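Local coordinates for protein putative L-alanine-DL-glutamate epimerase (Burkholderia xenovorans, PDB 3GO2) that probably acts as a magnesium-dependent racemase or epimerase of the mandelate racemase/muconate lactonizing enzyme family, at residues 69-72 with 73-77; 131-134 with 135-139; 224-227 with 228-231; 330-333 with 334-338. All coordinates share one frame; numbering follows the deposited sequence.

Interaction 1: 69-72 with 73-77; sequences FAEA and YCLTR
Residues 69-72 and 73-77 follow one another toward the C-terminal end of helix 65-76, where Tyr-73 N donates to Phe-69 O (2.9 Å), Cys-74 N to Ala-70 O and Leu-75 N to Glu-71 O in successive i to i+4 bonds. The fourth acceptor, Ala-72 O, is gripped twice by one residue. Thr-76 N reaches it at 3.1 Å, and Thr-76 OG1 donates to the same Ala-72 O at 2.8 Å, the two arriving from opposite faces of the carbonyl plane. With chi1 at 58°, OG1 sits between the backbone N and carbonyl carbon of Thr-76, which turns the hydroxyl back along the helix. On another side of the helix, Glu-71 and Leu-75 run side by side, Glu-71 CG lying 4.1 Å from Leu-75 CD1. The extended Glu-71 chain carries its carboxylate on to a salt bridge with Arg-67, one turn earlier. Within 73-77, the aliphatic part of Arg-77 lies over one face of the Tyr-73 ring, CG standing 4.0 Å above its plane and offset toward the rim. Thr-76 and Ala-72 pack on Ile-88 of helix 82-103, whereas Tyr-73 meets Tyr-249 of a second subunit. A threonine hydroxyl bonded to the carbonyl four residues back is a familiar intrahelical motif, here near the C-terminal end of a helix of the N-terminal, enolase-type capping domain.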
loop_
_atom_site.group_PDB
_atom_site.type_symbol
_atom_site.label_atom_id
_atom_site.label_comp_id
_atom_site.label_asym_id
_atom_site.label_seq_id
_atom_site.Cartn_x
_atom_site.Cartn_y
_atom_site.Cartn_z
ATOM N N PHE A 69 35.193 9.708 4.242
ATOM C CA PHE A 69 34.019 8.872 4.416
ATOM C C PHE A 69 33.562 8.305 3.072
ATOM O O PHE A 69 33.275 7.105 2.944
ATOM C CB PHE A 69 32.873 9.636 5.090
ATOM C CG PHE A 69 31.660 8.782 5.270
ATOM C CD1 PHE A 69 31.556 7.916 6.349
ATOM C CD2 PHE A 69 30.653 8.806 4.338
ATOM C CE1 PHE A 69 30.445 7.092 6.471
ATOM C CE2 PHE A 69 29.571 7.958 4.443
ATOM C CZ PHE A 69 29.463 7.117 5.521
ATOM N N ALA A 70 33.483 9.173 2.056
ATOM C CA ALA A 70 33.002 8.774 0.753
ATOM C C ALA A 70 33.915 7.716 0.162
ATOM O O ALA A 70 33.445 6.711 -0.338
ATOM C CB ALA A 70 32.891 9.992 -0.210
ATOM N N GLU A 71 35.223 7.891 0.317
ATOM C CA GLU A 71 36.177 6.918 -0.235
ATOM C C GLU A 71 36.098 5.592 0.511
ATOM O O GLU A 71 36.118 4.507 -0.090
ATOM C CB GLU A 71 37.590 7.477 -0.153
ATOM C CG GLU A 71 38.633 6.532 -0.770
ATOM C CD GLU A 71 40.053 7.088 -0.718
ATOM O OE1 GLU A 71 40.406 7.782 0.236
ATOM O OE2 GLU A 71 40.825 6.790 -1.634
ATOM N N ALA A 72 36.025 5.675 1.832
ATOM C CA ALA A 72 35.935 4.492 2.672
ATOM C C ALA A 72 34.680 3.676 2.381
ATOM O O ALA A 72 34.743 2.466 2.355
ATOM C CB ALA A 72 36.014 4.858 4.163
ATOM N N TYR A 73 33.563 4.356 2.175
ATOM C CA TYR A 73 32.312 3.693 1.849
ATOM C C TYR A 73 32.468 2.948 0.527
ATOM O O TYR A 73 32.051 1.788 0.418
ATOM C CB TYR A 73 31.208 4.733 1.762
ATOM C CG TYR A 73 29.855 4.108 1.470
ATOM C CD1 TYR A 73 29.307 3.160 2.318
ATOM C CD2 TYR A 73 29.140 4.466 0.346
ATOM C CE1 TYR A 73 28.048 2.583 2.051
ATOM C CE2 TYR A 73 27.898 3.876 0.064
ATOM C CZ TYR A 73 27.365 2.954 0.920
ATOM O OH TYR A 73 26.136 2.417 0.640
ATOM N N CYS A 74 33.110 3.592 -0.454
ATOM C CA CYS A 74 33.387 2.949 -1.736
ATOM C C CYS A 74 34.223 1.681 -1.542
ATOM O O CYS A 74 33.887 0.620 -2.081
ATOM C CB CYS A 74 34.111 3.891 -2.692
ATOM S SG CYS A 74 33.129 5.243 -3.364
ATOM N N LEU A 75 35.304 1.797 -0.765
ATOM C CA LEU A 75 36.263 0.714 -0.622
ATOM C C LEU A 75 35.696 -0.487 0.107
ATOM O O LEU A 75 36.176 -1.605 -0.094
ATOM C CB LEU A 75 37.507 1.195 0.127
ATOM C CG LEU A 75 38.329 2.261 -0.577
ATOM C CD1 LEU A 75 39.481 2.724 0.360
ATOM C CD2 LEU A 75 38.837 1.759 -1.943
ATOM N N THR A 76 34.697 -0.266 0.955
ATOM C CA THR A 76 34.121 -1.333 1.748
ATOM C C THR A 76 32.646 -1.564 1.440
ATOM O O THR A 76 31.974 -2.264 2.197
ATOM C CB THR A 76 34.278 -1.050 3.251
ATOM O OG1 THR A 76 33.652 0.197 3.581
ATOM C CG2 THR A 76 35.766 -1.020 3.620
ATOM N N ARG A 77 32.160 -1.009 0.328
ATOM C CA ARG A 77 30.728 -1.045 -0.017
ATOM C C ARG A 77 30.087 -2.432 0.151
ATOM O O ARG A 77 29.003 -2.538 0.726
ATOM C CB ARG A 77 30.482 -0.495 -1.430
ATOM C CG ARG A 77 29.420 0.542 -1.561
ATOM C CD ARG A 77 29.264 0.984 -3.043
ATOM N NE ARG A 77 28.406 2.168 -3.110
ATOM C CZ ARG A 77 28.786 3.395 -3.381
ATOM N NH1 ARG A 77 30.051 3.701 -3.743
ATOM N NH2 ARG A 77 27.858 4.346 -3.340
#

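Interaction 2: 131-134 with 135-139; sequences INHP and KFFGP
The chain leaves helix 128-132 at His-133, the first residue to abandon helical backbone angles, and turns through Pro-134 and Lys-135 so that His-133 O accepts from both Phe-136 N and Phe-137 N. The two bonds differ in direction: Phe-137 N, 3.0 Å from His-133 O, lies in the carbonyl plane, whereas Phe-136 N, at 2.9 Å from the same oxygen, stands above that plane. A third tie across the turn is a CA-H...O contact from Pro-134 CA to Phe-137 O (3.4 Å), nearly straight with 164° at the hydrogen. Phe-137 O is buried and has no conventional hydrogen-bond partner in the model, so this CA-H is what it meets here.

Among the side chains, Phe-137 makes the main approach. Its CG lies beside its backbone N and anti to the carbonyl carbon (chi1 -47°), which brings CD2 to 3.7 Å from His-133 CB. The same CD2 is 3.5 Å from His-133 O, so one flank of the ring rests obliquely against the carbonyl oxygen that accepts both N-H groups. Neighbours in sequence cover ring faces within 135-139: Lys-135 CG sits over the centre of the Phe-136 ring, 3.6 Å above its plane, and Phe-136 CB is likewise centred over a face of Phe-137. Trp-129 stacks on Phe-137 and meets His-133 edge-to-face, while Trp-17 stacks on the His-133 ring. This is a beta turn over residues 133-136, extended by an i to i+4 bond, at the exit of a short helix; its histidine lies about 6 Å by side chain from Arg-178, which binds 2-oxoglutarate and fumarate.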
loop_
_atom_site.group_PDB
_atom_site.type_symbol
_atom_site.label_atom_id
_atom_site.label_comp_id
_atom_site.label_asym_id
_atom_site.label_seq_id
_atom_site.Cartn_x
_atom_site.Cartn_y
_atom_site.Cartn_z
ATOM N N ILE A 131 24.638 -4.623 39.714
ATOM C CA ILE A 131 24.246 -6.020 39.804
ATOM C C ILE A 131 25.204 -6.917 39.028
ATOM O O ILE A 131 25.634 -7.977 39.521
ATOM C CB ILE A 131 22.820 -6.245 39.249
ATOM C CG1 ILE A 131 21.769 -5.497 40.082
ATOM C CG2 ILE A 131 22.504 -7.748 39.138
ATOM C CD1 ILE A 131 20.411 -5.461 39.412
ATOM N N ASN A 132 25.531 -6.505 37.797
ATOM C CA ASN A 132 26.299 -7.341 36.875
ATOM C C ASN A 132 27.813 -7.258 37.054
ATOM O O ASN A 132 28.513 -8.260 36.821
ATOM C CB ASN A 132 25.960 -6.991 35.417
ATOM C CG ASN A 132 24.557 -7.387 35.015
ATOM O OD1 ASN A 132 23.844 -8.082 35.735
ATOM N ND2 ASN A 132 24.167 -6.975 33.819
ATOM N N HIS A 133 28.314 -6.088 37.464
ATOM C CA HIS A 133 29.757 -5.867 37.588
ATOM C C HIS A 133 30.146 -5.257 38.939
ATOM O O HIS A 133 30.824 -4.230 38.998
ATOM C CB HIS A 133 30.230 -5.012 36.400
ATOM C CG HIS A 133 29.804 -5.551 35.076
ATOM N ND1 HIS A 133 30.300 -6.732 34.565
ATOM C CD2 HIS A 133 28.928 -5.083 34.157
ATOM C CE1 HIS A 133 29.734 -6.977 33.398
ATOM N NE2 HIS A 133 28.899 -5.992 33.124
ATOM N N PRO A 134 29.713 -5.897 40.051
ATOM C CA PRO A 134 29.944 -5.394 41.402
ATOM C C PRO A 134 31.426 -5.276 41.810
ATOM O O PRO A 134 31.742 -4.515 42.727
ATOM C CB PRO A 134 29.235 -6.435 42.289
ATOM C CG PRO A 134 29.220 -7.677 41.483
ATOM C CD PRO A 134 29.028 -7.206 40.071
ATOM N N LYS A 135 32.305 -6.024 41.134
ATOM C CA LYS A 135 33.754 -5.907 41.349
ATOM C C LYS A 135 34.247 -4.512 40.974
ATOM O O LYS A 135 35.262 -4.040 41.490
ATOM C CB LYS A 135 34.493 -6.980 40.538
ATOM C CG LYS A 135 36.003 -6.777 40.358
ATOM C CD LYS A 135 36.837 -8.004 40.717
ATOM C CE LYS A 135 37.328 -7.925 42.170
ATOM N NZ LYS A 135 37.444 -9.277 42.832
ATOM N N PHE A 136 33.524 -3.853 40.071
ATOM C CA PHE A 136 33.974 -2.565 39.538
ATOM C C PHE A 136 33.107 -1.384 39.918
ATOM O O PHE A 136 33.606 -0.256 40.074
ATOM C CB PHE A 136 34.101 -2.694 38.027
ATOM C CG PHE A 136 35.057 -3.748 37.627
ATOM C CD1 PHE A 136 36.425 -3.579 37.859
ATOM C CD2 PHE A 136 34.621 -4.924 37.067
ATOM C CE1 PHE A 136 37.320 -4.564 37.515
ATOM C CE2 PHE A 136 35.535 -5.917 36.709
ATOM C CZ PHE A 136 36.887 -5.723 36.945
ATOM N N PHE A 137 31.808 -1.639 40.058
ATOM C CA PHE A 137 30.842 -0.609 40.394
ATOM C C PHE A 137 30.089 -1.029 41.631
ATOM O O PHE A 137 29.338 -2.010 41.616
ATOM C CB PHE A 137 29.836 -0.438 39.254
ATOM C CG PHE A 137 30.470 -0.339 37.898
ATOM C CD1 PHE A 137 31.195 0.795 37.538
ATOM C CD2 PHE A 137 30.360 -1.361 37.002
ATOM C CE1 PHE A 137 31.774 0.906 36.307
ATOM C CE2 PHE A 137 30.943 -1.254 35.737
ATOM C CZ PHE A 137 31.651 -0.108 35.404
ATOM N N GLY A 138 30.280 -0.269 42.693
ATOM C CA GLY A 138 29.621 -0.539 43.937
ATOM C C GLY A 138 28.791 0.644 44.357
ATOM O O GLY A 138 28.862 1.705 43.731
ATOM N N PRO A 139 28.006 0.480 45.437
ATOM C CA PRO A 139 27.937 -0.768 46.193
ATOM C C PRO A 139 27.198 -1.847 45.418
ATOM O O PRO A 139 26.251 -1.517 44.692
ATOM C CB PRO A 139 27.126 -0.383 47.431
ATOM C CG PRO A 139 26.315 0.757 47.001
ATOM C CD PRO A 139 27.127 1.509 46.005
#

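Interaction 3: 224-227 with 228-231; sequences AKPE and GYLK
Tyr-229 turns its ring back toward Ala-224 because CG lies anti to its carbonyl carbon, beside the backbone N (chi1 -62°), and chi2 of -61° lays one face of the ring under the alanine methyl. Ala-224 CB sits over the ring centre, 3.7 Å from the centroid and 13° off the normal, a clear CH-pi contact. At the far end of the ring, Ala-224 N donates to Tyr-229 OH at 3.2 Å, so both the face and the hydroxyl of one tyrosine hold the residue before the N-cap. Lys-225 is that N-cap residue. Its carbonyl oxygen takes the first full helical bond, from Tyr-229 N at 2.9 Å, and a weak one from Gly-228 N. Gly-228 lies against the same methyl, its C 4.1 Å from Ala-224 CB. One turn on, the charged ends of Glu-227 and Lys-231 are not in contact, though Lys-231 N bonds Glu-227 O; a water joins them, 2.8 Å from Glu-227 OE2 and 3.0 Å from Lys-231 NZ. Glu-227 OE2 also forms a salt bridge with Arg-340 of another subunit, and Lys-225 NZ bonds Asn-314 of that subunit. The contact thus forms the N-terminal start of helix 226-235, the crossover helix between strands 215-219 and 243-245 of the barrel, with Pro-226 and Tyr-229 packed on Val-257 of helix 251-259.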
loop_
_atom_site.group_PDB
_atom_site.type_symbol
_atom_site.label_atom_id
_atom_site.label_comp_id
_atom_site.label_asym_id
_atom_site.label_seq_id
_atom_site.Cartn_x
_atom_site.Cartn_y
_atom_site.Cartn_z
ATOM N N ALA A 224 13.523 -10.509 23.288
ATOM C CA ALA A 224 12.304 -11.243 22.928
ATOM C C ALA A 224 12.012 -11.190 21.435
ATOM O O ALA A 224 12.789 -10.605 20.648
ATOM C CB ALA A 224 11.122 -10.692 23.723
ATOM N N LYS A 225 10.908 -11.837 21.059
ATOM C CA LYS A 225 10.288 -11.650 19.765
ATOM C C LYS A 225 9.065 -10.738 19.945
ATOM O O LYS A 225 8.561 -10.565 21.059
ATOM C CB LYS A 225 9.864 -12.985 19.184
ATOM C CG LYS A 225 10.967 -14.057 19.198
ATOM C CD LYS A 225 12.215 -13.670 18.425
ATOM C CE LYS A 225 13.278 -14.781 18.430
ATOM N NZ LYS A 225 12.932 -15.964 17.548
ATOM N N PRO A 226 8.539 -10.182 18.862
ATOM C CA PRO A 226 7.314 -9.382 18.993
ATOM C C PRO A 226 6.218 -9.954 19.926
ATOM O O PRO A 226 5.662 -9.240 20.753
ATOM C CB PRO A 226 6.838 -9.281 17.544
ATOM C CG PRO A 226 8.124 -9.213 16.783
ATOM C CD PRO A 226 9.070 -10.138 17.488
ATOM N N GLU A 227 5.948 -11.252 19.825
ATOM C CA GLU A 227 5.016 -11.914 20.728
ATOM C C GLU A 227 5.334 -11.610 22.189
ATOM O O GLU A 227 4.439 -11.315 22.979
ATOM C CB GLU A 227 5.099 -13.426 20.534
ATOM C CG GLU A 227 4.240 -14.219 21.523
ATOM C CD GLU A 227 4.526 -15.711 21.532
ATOM O OE1 GLU A 227 5.503 -16.173 20.888
ATOM O OE2 GLU A 227 3.762 -16.425 22.231
ATOM N N GLY A 228 6.601 -11.764 22.541
ATOM C CA GLY A 228 7.042 -11.601 23.943
ATOM C C GLY A 228 7.085 -10.144 24.356
ATOM O O GLY A 228 6.735 -9.819 25.484
ATOM N N TYR A 229 7.523 -9.253 23.469
ATOM C CA TYR A 229 7.462 -7.808 23.765
ATOM C C TYR A 229 6.021 -7.396 24.084
ATOM O O TYR A 229 5.780 -6.663 25.035
ATOM C CB TYR A 229 8.056 -6.972 22.613
ATOM C CG TYR A 229 9.518 -7.235 22.331
ATOM C CD1 TYR A 229 10.478 -6.996 23.294
ATOM C CD2 TYR A 229 9.961 -7.650 21.069
ATOM C CE1 TYR A 229 11.818 -7.213 23.048
ATOM C CE2 TYR A 229 11.303 -7.855 20.809
ATOM C CZ TYR A 229 12.231 -7.645 21.809
ATOM O OH TYR A 229 13.571 -7.826 21.577
ATOM N N LEU A 230 5.050 -7.889 23.320
ATOM C CA LEU A 230 3.640 -7.577 23.590
ATOM C C LEU A 230 3.233 -8.090 24.970
ATOM O O LEU A 230 2.553 -7.389 25.724
ATOM C CB LEU A 230 2.739 -8.165 22.515
ATOM C CG LEU A 230 2.822 -7.547 21.101
ATOM C CD1 LEU A 230 2.349 -8.532 19.970
ATOM C CD2 LEU A 230 2.041 -6.234 21.049
ATOM N N LYS A 231 3.695 -9.285 25.320
ATOM C CA LYS A 231 3.368 -9.850 26.629
ATOM C C LYS A 231 3.920 -8.939 27.746
ATOM O O LYS A 231 3.252 -8.693 28.769
ATOM C CB LYS A 231 3.906 -11.265 26.763
ATOM C CG LYS A 231 3.098 -12.252 25.924
ATOM C CD LYS A 231 3.779 -13.582 25.752
ATOM C CE LYS A 231 3.899 -14.359 27.031
ATOM N NZ LYS A 231 2.726 -15.189 27.330
HETATM O O HOH W 1 2.454 -16.683 24.691
#

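Interaction 4: 330-333 with 334-338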
loop_
_atom_site.group_PDB
_atom_site.type_symbol
_atom_site.label_atom_id
_atom_site.label_comp_id
_atom_site.label_asym_id
_atom_site.label_seq_id
_atom_site.Cartn_x
_atom_site.Cartn_y
_atom_site.Cartn_z
ATOM N N ALA A 330 28.264 14.529 23.901
ATOM C CA ALA A 330 27.880 15.865 24.378
ATOM C C ALA A 330 27.894 16.890 23.254
ATOM O O ALA A 330 27.035 17.779 23.195
ATOM C CB ALA A 330 28.790 16.326 25.499
ATOM N N ASN A 331 28.870 16.791 22.355
ATOM C CA ASN A 331 28.945 17.728 21.262
ATOM C C ASN A 331 27.825 17.534 20.227
ATOM O O ASN A 331 27.269 18.498 19.717
ATOM C CB ASN A 331 30.331 17.699 20.604
ATOM C CG ASN A 331 31.368 18.442 21.427
ATOM O OD1 ASN A 331 31.576 19.639 21.224
ATOM N ND2 ASN A 331 32.012 17.753 22.372
ATOM N N PHE A 332 27.512 16.272 19.923
ATOM C CA PHE A 332 26.349 15.933 19.109
ATOM C C PHE A 332 25.073 16.474 19.747
ATOM O O PHE A 332 24.250 17.129 19.085
ATOM C CB PHE A 332 26.277 14.418 18.993
ATOM C CG PHE A 332 25.019 13.896 18.366
ATOM C CD1 PHE A 332 24.849 13.884 16.987
ATOM C CD2 PHE A 332 24.019 13.363 19.156
ATOM C CE1 PHE A 332 23.659 13.351 16.420
ATOM C CE2 PHE A 332 22.858 12.845 18.593
ATOM C CZ PHE A 332 22.695 12.825 17.232
ATOM N N ALA A 333 24.908 16.191 21.032
ATOM C CA ALA A 333 23.719 16.618 21.776
ATOM C C ALA A 333 23.564 18.145 21.831
ATOM O O ALA A 333 22.447 18.667 21.848
ATOM C CB ALA A 333 23.768 16.059 23.200
ATOM N N ALA A 334 24.678 18.862 21.864
ATOM C CA ALA A 334 24.638 20.308 21.862
ATOM C C ALA A 334 24.028 20.939 20.612
ATOM O O ALA A 334 23.408 22.012 20.681
ATOM C CB ALA A 334 26.046 20.853 22.100
ATOM N N ALA A 335 24.202 20.281 19.456
ATOM C CA ALA A 335 23.883 20.838 18.166
ATOM C C ALA A 335 22.545 20.349 17.573
ATOM O O ALA A 335 21.996 20.967 16.645
ATOM C CB ALA A 335 25.037 20.520 17.187
ATOM N N VAL A 336 22.037 19.227 18.078
ATOM C CA VAL A 336 20.818 18.626 17.507
ATOM C C VAL A 336 19.548 19.235 18.109
ATOM O O VAL A 336 19.353 19.134 19.314
ATOM C CB VAL A 336 20.815 17.114 17.721
ATOM C CG1 VAL A 336 19.467 16.539 17.357
ATOM C CG2 VAL A 336 21.945 16.480 16.870
ATOM N N PRO A 337 18.667 19.875 17.290
ATOM C CA PRO A 337 17.463 20.437 17.910
ATOM C C PRO A 337 16.548 19.369 18.478
ATOM O O PRO A 337 16.037 19.524 19.597
ATOM C CB PRO A 337 16.744 21.148 16.749
ATOM C CG PRO A 337 17.277 20.505 15.526
ATOM C CD PRO A 337 18.711 20.163 15.849
ATOM N N ASN A 338 16.351 18.299 17.726
ATOM C CA ASN A 338 15.375 17.264 18.064
ATOM C C ASN A 338 15.974 16.209 19.012
ATOM O O ASN A 338 16.053 15.036 18.686
ATOM C CB ASN A 338 14.773 16.635 16.785
ATOM C CG ASN A 338 15.838 16.101 15.804
ATOM O OD1 ASN A 338 16.823 16.786 15.521
ATOM N ND2 ASN A 338 15.611 14.905 15.263
#
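Helix 323-335, in the enolase-type C-terminal barrel domain, frays at its C-terminal end here, and a phenylalanine-valine contact spans the point where the chain leaves it. Val-336 CG2 sits over one face of the Phe-332 ring, 3.8 Å from the centroid and 18° off the normal, a CH-pi contact offset toward the CE1 and CZ rim. Two torsions make this possible. Phe-332 holds CG opposite its backbone N (chi1 171°), carrying the ring forward along the helix, and Val-336 places CG2 beside its own N, from where the methyl projects back over the ring.

The backbone beneath changes its pattern over the same residues. Ala-334 N still makes an i to i+4 bond to Ala-330 O (2.9 Å). Phe-332 O, by contrast, receives Ala-335 N at 3.2 Å, an i to i+3 bond whose donor stands well above the carbonyl plane, together with a weak bond from Val-336 N. Arg-116 takes over beyond the helix, donating to Val-336 O and Pro-337 O. The Asn-331 amide is engaged outside the two segments, ND2 bonding Met-327 O and OD1 accepting from Tyr-108 N. Phe-332 and Val-336 both pack on Met-302 of helix 298-310, and on Pro-317 and Val-315 of strand 314-317 respectively, which places the pair between helix and barrel strand. The valine methyl also closes on the backbone beside the ring: Val-336 CG2 is 3.3 Å from Phe-332 O.

The four contacts are separate, each within one continuous stretch of chain. Interaction 1 belongs to the N-terminal capping domain, and interactions 3 and 4 to the barrel domain, the centres of interactions 3 and 4 being about 33 Å apart. Interactions 1 and 2 lie on opposite sides of the chain's centre, their nearest atoms about 30 Å apart. Around the magnesium site of Asp-219, Glu-245 and Glu-269, the side chain of Tyr-229 in interaction 3 is about 8 Å from that of Asp-219, and that of Phe-332 in interaction 4 about 11 Å from that of Glu-269. Interaction 2 probably lies beside the ligand pocket, its His-133 side chain about 7 Å from that of His-125. Between subunits, Asn-338 packs on Lys-225 of a neighbouring subunit.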